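Local coordinates for protein DNA gyrase, B subunit, truncated (PDB 3CWV) that probably binds ATP and serves as the gyrase B subunit in the ATP-dependent breakage, passage and rejoining of double-stranded DNA, at residues Val12-Cys23 / Met101-Ser109; Ser63-Thr74 / Pro146-Phe157. All coordinates share one frame; numbering follows the deposited sequence.

Contact 1 (Val12-Cys23 / Met101-Ser109)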
loop_
_atom_site.group_PDB
_atom_site.type_symbol
_atom_site.label_atom_id
_atom_site.label_comp_id
_atom_site.label_asym_id
_atom_site.label_seq_id
_atom_site.Cartn_x
_atom_site.Cartn_y
_atom_site.Cartn_z
ATOM N N VAL A 12 24.493 -3.735 3.730
ATOM C CA VAL A 12 24.009 -3.610 5.112
ATOM C C VAL A 12 24.806 -2.544 5.871
ATOM O O VAL A 12 24.245 -1.749 6.624
ATOM C CB VAL A 12 24.110 -4.946 5.856
ATOM C CG1 VAL A 12 23.895 -4.759 7.359
ATOM C CG2 VAL A 12 23.106 -5.954 5.243
ATOM N N GLU A 13 26.125 -2.557 5.680
ATOM C CA GLU A 13 26.990 -1.629 6.410
ATOM C C GLU A 13 26.838 -0.197 5.922
ATOM O O GLU A 13 26.890 0.727 6.729
ATOM C CB GLU A 13 28.457 -2.103 6.399
ATOM C CG GLU A 13 28.725 -3.228 7.397
ATOM C CD GLU A 13 28.296 -2.886 8.831
ATOM O OE1 GLU A 13 28.528 -1.745 9.287
ATOM O OE2 GLU A 13 27.735 -3.768 9.517
ATOM N N ASN A 14 26.593 -0.018 4.626
ATOM C CA ASN A 14 26.236 1.281 4.048
ATOM C C ASN A 14 24.960 1.841 4.633
ATOM O O ASN A 14 24.878 3.031 4.944
ATOM C CB ASN A 14 26.036 1.182 2.537
ATOM C CG ASN A 14 27.353 1.063 1.781
ATOM O OD1 ASN A 14 28.436 1.056 2.378
ATOM N ND2 ASN A 14 27.259 0.964 0.461
ATOM N N VAL A 15 23.951 0.991 4.777
ATOM C CA VAL A 15 22.693 1.425 5.397
ATOM C C VAL A 15 22.895 1.773 6.869
ATOM O O VAL A 15 22.376 2.788 7.347
ATOM C CB VAL A 15 21.585 0.341 5.250
ATOM C CG1 VAL A 15 20.325 0.745 5.997
ATOM C CG2 VAL A 15 21.250 0.132 3.759
ATOM N N ARG A 16 23.623 0.917 7.595
ATOM C CA ARG A 16 23.838 1.156 9.035
ATOM C C ARG A 16 24.685 2.412 9.287
ATOM O O ARG A 16 24.595 3.001 10.362
ATOM C CB ARG A 16 24.518 -0.030 9.702
ATOM C CG ARG A 16 23.595 -1.278 9.764
ATOM C CD ARG A 16 24.228 -2.409 10.599
ATOM N NE ARG A 16 24.449 -2.059 12.011
ATOM C CZ ARG A 16 23.608 -2.243 13.020
ATOM N NH1 ARG A 16 22.360 -2.708 12.839
ATOM N NH2 ARG A 16 24.001 -1.881 14.244
ATOM N N LYS A 17 25.506 2.781 8.315
ATOM C CA LYS A 17 26.386 3.957 8.470
ATOM C C LYS A 17 25.625 5.275 8.389
ATOM O O LYS A 17 25.941 6.223 9.109
ATOM C CB LYS A 17 27.509 3.930 7.448
ATOM C CG LYS A 17 28.720 4.827 7.888
ATOM C CD LYS A 17 29.511 5.281 6.710
ATOM C CE LYS A 17 30.631 6.278 7.164
ATOM N NZ LYS A 17 31.562 6.387 6.009
ATOM N N ARG A 18 24.604 5.335 7.534
ATOM C CA ARG A 18 23.771 6.540 7.406
ATOM C C ARG A 18 22.275 6.178 7.353
ATOM O O ARG A 18 21.636 6.352 6.329
ATOM C CB ARG A 18 24.185 7.342 6.154
ATOM C CG ARG A 18 25.690 7.539 6.045
ATOM C CD ARG A 18 26.052 8.661 5.088
ATOM N NE ARG A 18 25.968 9.961 5.758
ATOM C CZ ARG A 18 26.317 11.109 5.198
ATOM N NH1 ARG A 18 26.776 11.128 3.950
ATOM N NH2 ARG A 18 26.208 12.232 5.891
ATOM N N PRO A 19 21.720 5.680 8.484
ATOM C CA PRO A 19 20.362 5.141 8.534
ATOM C C PRO A 19 19.301 6.102 8.052
ATOM O O PRO A 19 18.435 5.682 7.315
ATOM C CB PRO A 19 20.136 4.831 10.016
ATOM C CG PRO A 19 21.465 4.810 10.649
ATOM C CD PRO A 19 22.390 5.631 9.795
ATOM N N GLY A 20 19.373 7.385 8.436
ATOM C CA GLY A 20 18.327 8.328 8.058
ATOM C C GLY A 20 18.245 8.566 6.559
ATOM O O GLY A 20 17.226 9.040 6.078
ATOM N N MET A 21 19.307 8.260 5.804
ATOM C CA MET A 21 19.261 8.414 4.322
ATOM C C MET A 21 18.361 7.361 3.681
ATOM O O MET A 21 17.893 7.501 2.522
ATOM C CB MET A 21 20.648 8.326 3.691
ATOM C CG MET A 21 21.652 9.372 4.195
ATOM S SD MET A 21 23.005 9.731 3.029
ATOM C CE MET A 21 21.929 10.671 1.982
ATOM N N TYR A 22 18.094 6.314 4.452
ATOM C CA TYR A 22 17.326 5.185 3.954
ATOM C C TYR A 22 15.943 5.053 4.567
ATOM O O TYR A 22 15.025 4.612 3.886
ATOM C CB TYR A 22 18.130 3.897 4.166
ATOM C CG TYR A 22 19.318 3.816 3.248
ATOM C CD1 TYR A 22 20.595 4.092 3.696
ATOM C CD2 TYR A 22 19.152 3.473 1.907
ATOM C CE1 TYR A 22 21.690 4.023 2.825
ATOM C CE2 TYR A 22 20.219 3.390 1.052
ATOM C CZ TYR A 22 21.470 3.663 1.506
ATOM O OH TYR A 22 22.509 3.551 0.626
ATOM N N CYS A 23 15.787 5.387 5.849
ATOM C CA CYS A 23 14.478 5.273 6.464
ATOM C C CYS A 23 13.878 6.639 6.830
ATOM O O CYS A 23 12.842 6.710 7.478
ATOM C CB CYS A 23 14.513 4.290 7.666
ATOM S SG CYS A 23 15.627 4.757 8.991
ATOM N N MET A 101 12.495 -2.277 -0.014
ATOM C CA MET A 101 13.331 -1.744 1.033
ATOM C C MET A 101 13.444 -2.759 2.175
ATOM O O MET A 101 13.829 -2.413 3.295
ATOM C CB MET A 101 12.735 -0.421 1.569
ATOM C CG MET A 101 12.550 0.686 0.484
ATOM S SD MET A 101 14.158 1.292 -0.037
ATOM C CE MET A 101 14.583 2.363 1.338
ATOM N N LEU A 102 13.119 -4.029 1.918
ATOM C CA LEU A 102 13.366 -5.049 2.940
ATOM C C LEU A 102 14.749 -5.026 3.612
ATOM O O LEU A 102 14.848 -5.181 4.843
ATOM C CB LEU A 102 13.076 -6.481 2.382
ATOM C CG LEU A 102 13.404 -7.674 3.277
ATOM C CD1 LEU A 102 12.564 -7.657 4.568
ATOM C CD2 LEU A 102 13.223 -9.012 2.465
ATOM N N VAL A 103 15.821 -4.898 2.829
ATOM C CA VAL A 103 17.152 -4.969 3.392
ATOM C C VAL A 103 17.397 -3.807 4.378
ATOM O O VAL A 103 18.199 -3.944 5.275
ATOM C CB VAL A 103 18.263 -4.962 2.326
ATOM C CG1 VAL A 103 18.389 -3.604 1.607
ATOM C CG2 VAL A 103 19.651 -5.327 2.976
ATOM N N VAL A 104 16.685 -2.699 4.205
ATOM C CA VAL A 104 16.823 -1.580 5.175
ATOM C C VAL A 104 16.259 -1.975 6.535
ATOM O O VAL A 104 16.884 -1.737 7.551
ATOM C CB VAL A 104 16.168 -0.314 4.652
ATOM C CG1 VAL A 104 16.327 0.876 5.673
ATOM C CG2 VAL A 104 16.803 0.056 3.337
ATOM N N SER A 105 15.072 -2.576 6.555
ATOM C CA SER A 105 14.472 -3.005 7.816
ATOM C C SER A 105 15.367 -4.011 8.506
ATOM O O SER A 105 15.568 -3.946 9.716
ATOM C CB SER A 105 13.074 -3.570 7.615
ATOM O OG SER A 105 12.241 -2.582 7.049
ATOM N N LEU A 106 15.896 -4.955 7.739
ATOM C CA LEU A 106 16.808 -5.956 8.300
ATOM C C LEU A 106 18.130 -5.327 8.729
ATOM O O LEU A 106 18.607 -5.592 9.844
ATOM C CB LEU A 106 17.117 -7.051 7.258
ATOM C CG LEU A 106 15.917 -7.867 6.764
ATOM C CD1 LEU A 106 16.384 -8.884 5.677
ATOM C CD2 LEU A 106 15.217 -8.546 7.901
ATOM N N ALA A 107 18.725 -4.495 7.866
ATOM C CA ALA A 107 20.008 -3.849 8.211
ATOM C C ALA A 107 19.923 -3.066 9.522
ATOM O O ALA A 107 20.887 -3.026 10.295
ATOM C CB ALA A 107 20.488 -2.860 7.070
ATOM N N LEU A 108 18.790 -2.406 9.741
ATOM C CA LEU A 108 18.628 -1.511 10.904
ATOM C C LEU A 108 17.981 -2.172 12.123
ATOM O O LEU A 108 17.394 -1.491 12.972
ATOM C CB LEU A 108 17.847 -0.244 10.505
ATOM C CG LEU A 108 18.543 0.566 9.383
ATOM C CD1 LEU A 108 17.746 1.803 8.997
ATOM C CD2 LEU A 108 20.026 0.915 9.714
ATOM N N SER A 109 18.057 -3.505 12.175
ATOM C CA SER A 109 17.632 -4.265 13.340
ATOM C C SER A 109 18.875 -4.669 14.157
ATOM O O SER A 109 19.962 -4.763 13.608
ATOM C CB SER A 109 16.814 -5.513 12.913
ATOM O OG SER A 109 17.643 -6.400 12.145
#
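Leu108, just past helix 102-107, pushes its side chain between helix 12-17 and the short helix 20-23. It has the largest surface buried in this contact, and its two methyls divide the work. CD2 lies 3.7 Å from Val15 CG1 and also touches Pro19 CB. CD1 meets the sulfur of Cys23, 3.6 Å from SG. Ala107 comes next. Its CB sits against helix 12-17, 3.9 Å from Val12 CG1 and 3.8 Å from Val15 CG1. The small side chain lets the backbones come close, with the CA atoms of Val12 and Ala107 5.1 Å apart. Val15 is the third main residue. Its CG1, anti to the backbone N (chi1 175°), is placed among Val104, Ala107 and Leu108. Its CG2 covers one face of the Tyr22 ring, over the centre. Tyr22 CB in turn packs on Val104. One polar bond closes the side of this apolar patch. Arg16 bends at chi3, and NH1 donates to Ala107 O (3.0 Å, 161° at the hydrogen), in both the carbonyl and the guanidinium planes. Its NH2 forms a salt bridge with Asp160. The axes of helix 12-17 and helix 102-107 cross at -69°, 9.2 Å apart at closest approach. Phe37 of helix 28-47 also packs on Val104. This buried helical layer is part of the N-terminal domain, consistent with the GHKL ATPase fold of GyrB proteins.

Contact 2 (Ser63-Thr74 / Pro146-Phe157)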
loop_
_atom_site.group_PDB
_atom_site.type_symbol
_atom_site.label_atom_id
_atom_site.label_comp_id
_atom_site.label_asym_id
_atom_site.label_seq_id
_atom_site.Cartn_x
_atom_site.Cartn_y
_atom_site.Cartn_z
ATOM N N SER A 63 9.370 -5.584 19.362
ATOM C CA SER A 63 9.626 -6.316 18.124
ATOM C C SER A 63 8.408 -6.233 17.188
ATOM O O SER A 63 7.301 -5.858 17.592
ATOM C CB SER A 63 9.996 -7.773 18.417
ATOM O OG SER A 63 8.844 -8.532 18.754
ATOM N N ILE A 64 8.622 -6.609 15.928
ATOM C CA ILE A 64 7.599 -6.519 14.904
ATOM C C ILE A 64 7.697 -7.830 14.128
ATOM O O ILE A 64 8.802 -8.279 13.830
ATOM C CB ILE A 64 7.940 -5.379 13.903
ATOM C CG1 ILE A 64 7.728 -4.009 14.541
ATOM C CG2 ILE A 64 7.079 -5.475 12.605
ATOM C CD1 ILE A 64 6.258 -3.569 14.649
ATOM N N ALA A 65 6.580 -8.459 13.812
ATOM C CA ALA A 65 6.702 -9.585 12.866
ATOM C C ALA A 65 5.684 -9.433 11.755
ATOM O O ALA A 65 4.541 -9.012 12.001
ATOM C CB ALA A 65 6.528 -10.932 13.578
ATOM N N LEU A 66 6.082 -9.782 10.531
ATOM C CA LEU A 66 5.131 -9.811 9.418
ATOM C C LEU A 66 5.200 -11.207 8.812
ATOM O O LEU A 66 6.305 -11.697 8.552
ATOM C CB LEU A 66 5.506 -8.752 8.366
ATOM C CG LEU A 66 4.548 -8.756 7.150
ATOM C CD1 LEU A 66 3.567 -7.663 7.250
ATOM C CD2 LEU A 66 5.306 -8.689 5.863
ATOM N N PHE A 67 4.041 -11.853 8.659
ATOM C CA PHE A 67 3.945 -13.126 7.943
ATOM C C PHE A 67 3.107 -12.960 6.684
ATOM O O PHE A 67 2.094 -12.255 6.698
ATOM C CB PHE A 67 3.351 -14.228 8.836
ATOM C CG PHE A 67 3.049 -15.509 8.084
ATOM C CD1 PHE A 67 4.039 -16.450 7.878
ATOM C CD2 PHE A 67 1.781 -15.737 7.554
ATOM C CE1 PHE A 67 3.784 -17.619 7.155
ATOM C CE2 PHE A 67 1.510 -16.902 6.835
ATOM C CZ PHE A 67 2.511 -17.846 6.642
ATOM N N CYS A 68 3.532 -13.621 5.598
ATOM C CA CYS A 68 2.819 -13.592 4.326
ATOM C C CYS A 68 2.716 -15.014 3.789
ATOM O O CYS A 68 3.697 -15.731 3.851
ATOM C CB CYS A 68 3.630 -12.812 3.306
ATOM S SG CYS A 68 3.679 -11.074 3.598
ATOM N N THR A 69 1.552 -15.401 3.273
ATOM C CA THR A 69 1.417 -16.676 2.570
ATOM C C THR A 69 1.888 -16.457 1.159
ATOM O O THR A 69 1.991 -15.320 0.695
ATOM C CB THR A 69 -0.059 -17.192 2.554
ATOM O OG1 THR A 69 -0.918 -16.172 2.025
ATOM C CG2 THR A 69 -0.514 -17.560 3.978
ATOM N N SER A 70 2.176 -17.543 0.455
ATOM C CA SER A 70 2.817 -17.437 -0.848
ATOM C C SER A 70 2.679 -18.767 -1.565
ATOM O O SER A 70 2.463 -19.801 -0.916
ATOM C CB SER A 70 4.312 -17.118 -0.665
ATOM O OG SER A 70 4.943 -16.853 -1.922
ATOM N N ARG A 71 2.796 -18.742 -2.890
ATOM C CA ARG A 71 2.981 -19.992 -3.639
ATOM C C ARG A 71 4.358 -19.997 -4.283
ATOM O O ARG A 71 4.736 -20.964 -4.923
ATOM C CB ARG A 71 1.913 -20.152 -4.729
ATOM C CG ARG A 71 0.573 -20.728 -4.258
ATOM C CD ARG A 71 -0.573 -19.990 -4.952
ATOM N NE ARG A 71 -0.815 -18.731 -4.251
ATOM C CZ ARG A 71 -1.103 -17.566 -4.822
ATOM N NH1 ARG A 71 -1.186 -17.455 -6.141
ATOM N NH2 ARG A 71 -1.289 -16.497 -4.058
ATOM N N THR A 72 5.123 -18.916 -4.126
ATOM C CA THR A 72 6.409 -18.831 -4.841
ATOM C C THR A 72 7.680 -18.591 -4.003
ATOM O O THR A 72 8.796 -18.849 -4.473
ATOM C CB THR A 72 6.368 -17.763 -5.949
ATOM O OG1 THR A 72 6.019 -16.490 -5.364
ATOM C CG2 THR A 72 5.364 -18.154 -7.023
ATOM N N VAL A 73 7.533 -18.081 -2.779
ATOM C CA VAL A 73 8.715 -17.702 -1.989
ATOM C C VAL A 73 9.687 -18.876 -1.815
ATOM O O VAL A 73 9.270 -20.040 -1.660
ATOM C CB VAL A 73 8.319 -17.092 -0.595
ATOM C CG1 VAL A 73 7.688 -18.169 0.338
ATOM C CG2 VAL A 73 9.541 -16.397 0.049
ATOM N N THR A 74 10.982 -18.591 -1.860
ATOM C CA THR A 74 11.980 -19.609 -1.509
ATOM C C THR A 74 12.979 -19.124 -0.469
ATOM O O THR A 74 13.244 -17.928 -0.342
ATOM C CB THR A 74 12.806 -20.037 -2.733
ATOM O OG1 THR A 74 13.649 -18.953 -3.112
ATOM C CG2 THR A 74 11.900 -20.377 -3.908
ATOM N N PRO A 146 1.664 -19.550 10.703
ATOM C CA PRO A 146 0.654 -18.629 11.226
ATOM C C PRO A 146 -0.678 -18.679 10.469
ATOM O O PRO A 146 -1.739 -18.583 11.087
ATOM C CB PRO A 146 1.316 -17.256 11.043
ATOM C CG PRO A 146 2.757 -17.547 11.170
ATOM C CD PRO A 146 2.957 -18.869 10.496
ATOM N N VAL A 147 -0.613 -18.802 9.145
ATOM C CA VAL A 147 -1.785 -19.025 8.297
ATOM C C VAL A 147 -1.355 -20.149 7.369
ATOM O O VAL A 147 -0.332 -20.042 6.696
ATOM C CB VAL A 147 -2.171 -17.791 7.443
ATOM C CG1 VAL A 147 -3.389 -18.108 6.535
ATOM C CG2 VAL A 147 -2.445 -16.598 8.319
ATOM N N SER A 148 -2.110 -21.237 7.352
ATOM C CA SER A 148 -1.707 -22.412 6.588
ATOM C C SER A 148 -1.809 -22.152 5.097
ATOM O O SER A 148 -2.781 -21.556 4.627
ATOM C CB SER A 148 -2.560 -23.620 6.988
ATOM O OG SER A 148 -1.838 -24.804 6.735
ATOM N N ALA A 149 -0.782 -22.546 4.351
ATOM C CA ALA A 149 -0.757 -22.314 2.913
ATOM C C ALA A 149 0.324 -23.174 2.288
ATOM O O ALA A 149 1.115 -23.764 3.009
ATOM C CB ALA A 149 -0.494 -20.816 2.610
ATOM N N GLU A 150 0.414 -23.178 0.958
ATOM C CA GLU A 150 1.475 -23.929 0.264
ATOM C C GLU A 150 2.861 -23.481 0.744
ATOM O O GLU A 150 3.743 -24.313 1.042
ATOM C CB GLU A 150 1.393 -23.726 -1.255
ATOM C CG GLU A 150 0.178 -24.301 -1.933
ATOM C CD GLU A 150 0.277 -24.218 -3.465
ATOM O OE1 GLU A 150 1.388 -23.981 -3.988
ATOM O OE2 GLU A 150 -0.758 -24.398 -4.141
ATOM N N ARG A 151 3.052 -22.156 0.799
ATOM C CA ARG A 151 4.308 -21.598 1.247
ATOM C C ARG A 151 4.021 -20.347 2.084
ATOM O O ARG A 151 2.914 -19.804 2.067
ATOM C CB ARG A 151 5.195 -21.178 0.065
ATOM C CG ARG A 151 5.477 -22.262 -0.941
ATOM C CD ARG A 151 6.710 -21.940 -1.730
ATOM N NE ARG A 151 6.756 -22.777 -2.917
ATOM C CZ ARG A 151 7.694 -22.704 -3.843
ATOM N NH1 ARG A 151 8.672 -21.818 -3.717
ATOM N NH2 ARG A 151 7.627 -23.501 -4.912
ATOM N N GLY A 152 5.035 -19.902 2.810
ATOM C CA GLY A 152 4.899 -18.651 3.564
ATOM C C GLY A 152 6.239 -18.186 4.061
ATOM O O GLY A 152 7.215 -18.936 4.053
ATOM N N VAL A 153 6.280 -16.929 4.500
ATOM C CA VAL A 153 7.506 -16.352 5.002
ATOM C C VAL A 153 7.144 -15.417 6.173
ATOM O O VAL A 153 6.163 -14.679 6.093
ATOM C CB VAL A 153 8.304 -15.618 3.889
ATOM C CG1 VAL A 153 7.384 -14.711 3.070
ATOM C CG2 VAL A 153 9.502 -14.853 4.477
ATOM N N ARG A 154 7.891 -15.537 7.257
ATOM C CA ARG A 154 7.772 -14.614 8.397
ATOM C C ARG A 154 9.088 -13.874 8.617
ATOM O O ARG A 154 10.148 -14.480 8.630
ATOM C CB ARG A 154 7.402 -15.402 9.659
ATOM C CG ARG A 154 7.218 -14.551 10.936
ATOM C CD ARG A 154 7.078 -15.541 12.132
ATOM N NE ARG A 154 6.564 -14.891 13.339
ATOM C CZ ARG A 154 7.286 -14.603 14.428
ATOM N NH1 ARG A 154 6.695 -14.029 15.472
ATOM N NH2 ARG A 154 8.579 -14.901 14.490
ATOM N N VAL A 155 9.012 -12.561 8.814
ATOM C CA VAL A 155 10.198 -11.772 9.105
ATOM C C VAL A 155 9.912 -11.145 10.469
ATOM O O VAL A 155 8.931 -10.450 10.615
ATOM C CB VAL A 155 10.402 -10.642 8.083
ATOM C CG1 VAL A 155 11.574 -9.737 8.505
ATOM C CG2 VAL A 155 10.701 -11.220 6.710
ATOM N N HIS A 156 10.726 -11.459 11.460
ATOM C CA HIS A 156 10.524 -10.926 12.820
ATOM C C HIS A 156 11.779 -10.127 13.118
ATOM O O HIS A 156 12.862 -10.644 12.933
ATOM C CB HIS A 156 10.416 -12.066 13.829
ATOM C CG HIS A 156 10.452 -11.609 15.258
ATOM N ND1 HIS A 156 11.620 -11.510 15.988
ATOM C CD2 HIS A 156 9.462 -11.188 16.077
ATOM C CE1 HIS A 156 11.337 -11.088 17.210
ATOM N NE2 HIS A 156 10.030 -10.897 17.291
ATOM N N PHE A 157 11.653 -8.887 13.602
ATOM C CA PHE A 157 12.855 -8.095 13.858
ATOM C C PHE A 157 12.643 -7.105 14.995
ATOM O O PHE A 157 11.511 -6.818 15.392
ATOM C CB PHE A 157 13.358 -7.358 12.593
ATOM C CG PHE A 157 12.494 -6.198 12.176
ATOM C CD1 PHE A 157 12.854 -4.899 12.506
ATOM C CD2 PHE A 157 11.318 -6.403 11.471
ATOM C CE1 PHE A 157 12.036 -3.808 12.125
ATOM C CE2 PHE A 157 10.501 -5.331 11.091
ATOM C CZ PHE A 157 10.848 -4.037 11.430
#
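Leu66 and Val155 form a hydrogen-bonded pair, joined by two backbone bonds, within an antiparallel ladder. Strands 64-70 and 151-157 are neighbours inside the large mixed sheet of the N-terminal domain. The ladder runs from Ile64 with Phe157 to Ser70 with Arg151, where Arg151 N to Ser70 O is weak. One face carries Ile64, Leu66, Cys68 and Phe157, which pack on helix 28-47. Phe67 points to the other face. Pro146 lies over its ring in a CH-pi contact, CD 3.8 Å from the centroid. Val147 O and CB also touch the ring, so the 146-150 loop folds back over this face; Gly152 CA of the strand lies against it too.

Arg151 closes the end of the ladder. Its CB lies 3.2 Å from Ser70 O, and CG passes the same oxygen at longer range. The chain stays extended from CG to NE (chi2 -159°, chi3 -164°), which carries it along the 71-74 turn. CD comes 3.2 Å from Val73 O. Arg71 O sits over one face of the guanidinium, 3.4 Å from NE, at an angle too poor for a bond. At the tip, NH1 donates to Val73 O (2.8 Å, 162° at the hydrogen). The bond is in the guanidinium plane but comes from above the carbonyl plane. Thr74 CG2 touches the edge, 3.5 Å from NH1. A leucine here would probably leave Val73 O without this donor and the turn less firmly tied to strand 151-157. Ser70 holds the same turn from within, in an ST turn and ST motif: its OG accepts from Thr72 N and from Val73 N, each at 3.0 Å.

Both contacts belong to the N-terminal domain, and their centres are about 22 Å apart. Their segments alternate along the chain: 12-23, 63-74, 101-109, then 146-157. Contact 1 joins helices that lie outside the sheet; contact 2 joins two neighbouring strands within it. They meet directly where Leu106 CD2 packs on Val155 CG1, 3.9 Å away, and where Ser109 touches Phe157. Helix 28-47 is shared: Phe37 faces contact 1, Val35, Leu39 and Ala42 face contact 2, and Leu38 touches both, through Leu102 and Phe157. Helix 102-107 also leads into strand 109-118, which pairs with strand 151-159. The N-terminal helices and the sheet are thereby interlocked in one compact domain.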